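Local coordinates for protein aldo-keto reductase 1 (Coptotermes gestroi, PDB 5KET) that probably reduces aldehydes and ketones with NADPH, as an NADP-binding oxidoreductase of the aldo-keto reductase family, at residues A[121-126]-A[329-334]. Residues are numbered along the deposited sequence; the frame is centred on the assembly and turned at random.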
ATOM      1  N   LEU A 121      -5.918   6.111   5.082  1.00 39.35           N
ATOM      2  CA  LEU A 121      -5.359   6.755   6.284  1.00 38.29           C
ATOM      3  C   LEU A 121      -6.347   6.797   7.449  1.00 38.55           C
ATOM      4  O   LEU A 121      -7.477   7.269   7.269  1.00 44.51           O
ATOM      5  CB  LEU A 121      -4.874   8.178   5.974  1.00 39.70           C
ATOM      6  CG  LEU A 121      -3.350   8.356   5.981  1.00 44.00           C
ATOM      7  CD1 LEU A 121      -2.717   7.630   4.801  1.00 50.21           C
ATOM      8  CD2 LEU A 121      -2.978   9.821   5.977  1.00 40.76           C
ATOM      9  N   PRO A 122      -5.919   6.381   8.646  1.00 35.50           N
ATOM     10  CA  PRO A 122      -6.699   6.615   9.850  1.00 33.64           C
ATOM     11  C   PRO A 122      -7.088   8.073  10.045  1.00 40.36           C
ATOM     12  O   PRO A 122      -8.085   8.363  10.726  1.00 38.81           O
ATOM     13  CB  PRO A 122      -5.770   6.151  10.971  1.00 34.80           C
ATOM     14  CG  PRO A 122      -4.623   5.496  10.338  1.00 43.87           C
ATOM     15  CD  PRO A 122      -4.604   5.777   8.884  1.00 37.66           C
ATOM     16  N   VAL A 123      -6.304   9.010   9.533  1.00 43.39           N
ATOM     17  CA  VAL A 123      -6.513  10.433   9.768  1.00 46.06           C
ATOM     18  C   VAL A 123      -7.374  10.971   8.644  1.00 46.79           C
ATOM     19  O   VAL A 123      -7.010  10.878   7.471  1.00 51.11           O
ATOM     20  CB  VAL A 123      -5.176  11.191   9.841  1.00 46.49           C
ATOM     21  CG1 VAL A 123      -5.415  12.691   9.952  1.00 48.60           C
ATOM     22  CG2 VAL A 123      -4.313  10.666  10.992  1.00 47.96           C
ATOM     23  N   GLY A 124      -8.528  11.532   8.993  1.00 46.56           N
ATOM     24  CA  GLY A 124      -9.428  12.069   7.996  1.00 48.80           C
ATOM     25  C   GLY A 124      -9.151  13.530   7.678  1.00 49.96           C
ATOM     26  O   GLY A 124      -8.700  14.299   8.520  1.00 49.44           O
ATOM     27  N   PHE A 125      -9.402  13.896   6.427  1.00 37.69           N
ATOM     28  CA  PHE A 125      -9.469  15.291   6.024  1.00 42.93           C
ATOM     29  C   PHE A 125     -10.940  15.654   5.883  1.00 45.36           C
ATOM     30  O   PHE A 125     -11.766  14.808   5.536  1.00 45.59           O
ATOM     31  CB  PHE A 125      -8.756  15.558   4.692  1.00 43.86           C
ATOM     32  CG  PHE A 125      -7.354  15.023   4.610  1.00 39.93           C
ATOM     33  CD1 PHE A 125      -6.661  14.626   5.741  1.00 40.68           C
ATOM     34  CD2 PHE A 125      -6.727  14.929   3.382  1.00 36.77           C
ATOM     35  CE1 PHE A 125      -5.378  14.132   5.644  1.00 39.22           C
ATOM     36  CE2 PHE A 125      -5.449  14.442   3.281  1.00 39.00           C
ATOM     37  CZ  PHE A 125      -4.769  14.038   4.415  1.00 39.46           C
ATOM     38  N   GLN A 126     -11.272  16.907   6.168  1.00 47.88           N
ATOM     39  CA  GLN A 126     -12.635  17.339   5.922  1.00 49.52           C
ATOM     40  C   GLN A 126     -12.861  17.412   4.430  1.00 47.57           C
ATOM     41  O   GLN A 126     -12.034  17.942   3.686  1.00 40.19           O
ATOM     42  CB  GLN A 126     -12.927  18.701   6.544  1.00 52.87           C
ATOM     43  CG  GLN A 126     -12.208  18.980   7.801  1.00 52.96           C
ATOM     44  CD  GLN A 126     -12.311  20.440   8.141  1.00 62.60           C
ATOM     45  OE1 GLN A 126     -12.947  21.190   7.425  1.00 66.77           O
ATOM     46  NE2 GLN A 126     -11.683  20.859   9.218  1.00 65.62           N
ATOM     47  N   ARG A 329      -0.518  15.456  13.452  1.00 58.30           N
ATOM     48  CA  ARG A 329       0.010  14.680  14.568  1.00 54.44           C
ATOM     49  C   ARG A 329      -0.973  14.656  15.733  1.00 48.21           C
ATOM     50  O   ARG A 329      -1.124  13.632  16.410  1.00 46.45           O
ATOM     51  CB  ARG A 329       1.351  15.241  15.026  1.00 55.98           C
ATOM     52  CG  ARG A 329       2.057  16.094  14.028  1.00 54.22           C
ATOM     53  CD  ARG A 329       3.469  16.430  14.493  1.00 53.24           C
ATOM     54  NE  ARG A 329       3.494  17.428  15.576  1.00 57.05           N
ATOM     55  CZ  ARG A 329       3.614  18.739  15.389  1.00 62.58           C
ATOM     56  NH1 ARG A 329       3.701  19.225  14.159  1.00 61.80           N
ATOM     57  NH2 ARG A 329       3.630  19.574  16.406  1.00 69.70           N
ATOM     58  N   GLU A 330      -1.665  15.764  15.963  1.00 42.79           N
ATOM     59  CA  GLU A 330      -2.573  15.873  17.093  1.00 47.87           C
ATOM     60  C   GLU A 330      -3.940  15.255  16.818  1.00 48.95           C
ATOM     61  O   GLU A 330      -4.817  15.347  17.685  1.00 49.63           O
ATOM     62  CB  GLU A 330      -2.743  17.343  17.490  1.00 52.69           C
ATOM     63  CG  GLU A 330      -1.511  17.981  18.085  1.00 57.11           C
ATOM     64  CD  GLU A 330      -1.695  19.473  18.306  1.00 72.13           C
ATOM     65  OE1 GLU A 330      -2.414  20.106  17.499  1.00 78.82           O
ATOM     66  OE2 GLU A 330      -1.130  20.012  19.285  1.00 76.77           O
ATOM     67  N   HIS A 331      -4.148  14.650  15.648  1.00 40.07           N
ATOM     68  CA  HIS A 331      -5.439  14.063  15.373  1.00 40.23           C
ATOM     69  C   HIS A 331      -5.626  12.808  16.241  1.00 48.33           C
ATOM     70  O   HIS A 331      -4.696  12.030  16.418  1.00 37.86           O
ATOM     71  CB  HIS A 331      -5.584  13.712  13.892  1.00 47.95           C
ATOM     72  CG  HIS A 331      -6.822  12.941  13.551  1.00 50.94           C
ATOM     73  ND1 HIS A 331      -7.777  13.393  12.688  1.00 52.96           N
ATOM     74  CD2 HIS A 331      -7.243  11.721  13.935  1.00 52.25           C
ATOM     75  CE1 HIS A 331      -8.743  12.495  12.578  1.00 53.26           C
ATOM     76  NE2 HIS A 331      -8.446  11.468  13.334  1.00 54.50           N
ATOM     77  N   PRO A 332      -6.835  12.608  16.796  1.00 50.31           N
ATOM     78  CA  PRO A 332      -7.051  11.507  17.753  1.00 52.06           C
ATOM     79  C   PRO A 332      -6.663  10.124  17.252  1.00 50.18           C
ATOM     80  O   PRO A 332      -6.413   9.227  18.069  1.00 51.60           O
ATOM     81  CB  PRO A 332      -8.546  11.586  18.037  1.00 43.08           C
ATOM     82  CG  PRO A 332      -9.042  12.875  17.432  1.00 44.51           C
ATOM     83  CD  PRO A 332      -7.900  13.616  16.846  1.00 43.43           C
ATOM     84  N   GLU A 333      -6.646   9.917  15.942  1.00 47.33           N
ATOM     85  CA  GLU A 333      -6.320   8.635  15.339  1.00 49.44           C
ATOM     86  C   GLU A 333      -4.997   8.705  14.588  1.00 49.74           C
ATOM     87  O   GLU A 333      -4.905   8.290  13.426  1.00 52.78           O
ATOM     88  CB  GLU A 333      -7.441   8.181  14.404  1.00 51.76           C
ATOM     89  CG  GLU A 333      -8.783   7.981  15.094  1.00 57.23           C
ATOM     90  CD  GLU A 333      -8.774   6.830  16.099  1.00 58.85           C
ATOM     91  OE1 GLU A 333      -7.814   6.023  16.093  1.00 61.33           O
ATOM     92  OE2 GLU A 333      -9.736   6.733  16.894  1.00 55.06           O
ATOM     93  N   HIS A 334      -3.990   9.240  15.228  1.00 47.75           N
ATOM     94  CA  HIS A 334      -2.661   9.211  14.646  1.00 44.93           C
ATOM     95  C   HIS A 334      -1.985   7.891  14.995  1.00 45.00           C
ATOM     96  O   HIS A 334      -1.908   7.530  16.178  1.00 44.92           O
ATOM     97  CB  HIS A 334      -1.824  10.379  15.146  1.00 45.62           C
ATOM     98  CG  HIS A 334      -0.518  10.520  14.434  1.00 49.73           C
ATOM     99  ND1 HIS A 334       0.649   9.949  14.898  1.00 51.33           N
ATOM    100  CD2 HIS A 334      -0.198  11.145  13.278  1.00 50.49           C
ATOM    101  CE1 HIS A 334       1.634  10.229  14.065  1.00 50.65           C
ATOM    102  NE2 HIS A 334       1.146  10.953  13.072  1.00 50.03           N
TER
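CG1 of Val123 lies anti to the valine N (chi1 175°), and CG of His331 lies anti to the histidine N (chi1 173°); the methyl comes to rest over the imidazole. The contact pairs the loop after the fourth strand of the (beta/alpha)8 barrel, 114-119, with the C-terminal tail beyond helix 326-329. Both lie at the cofactor end of the barrel, as in other aldo-keto reductases. The two side chains run past each other in opposite directions. CG1 of Val123 makes a CH-pi contact over one face of the His331 imidazole, 4.1 Å from its centroid and 29° off the normal. Val123 CA lies above the centre of that face. The ring also touches Ile144 of strand 144-145, the antiparallel partner of strand 124-125, and Thr148 in the loop beyond. Gly124 N approaches His331 CE1 obliquely, at 3.7 Å. The other valine methyl, CG2, packs against the tail backbone, 3.5 Å from Glu333 O. Glu333 starts out toward Pro122, with its CB 3.7 Å from Pro122 O. Its chain then bends at chi2. OE2 forms a salt bridge with Arg181, and OE1 a weak hydrogen bond with Gln178. His334 NE2 is hydrogen-bonded to Met322 O. Pro122 lies beside Asn173, an NADP-binding residue. On the tail side, Pro122 CB rests 3.4 Å from Glu333 O.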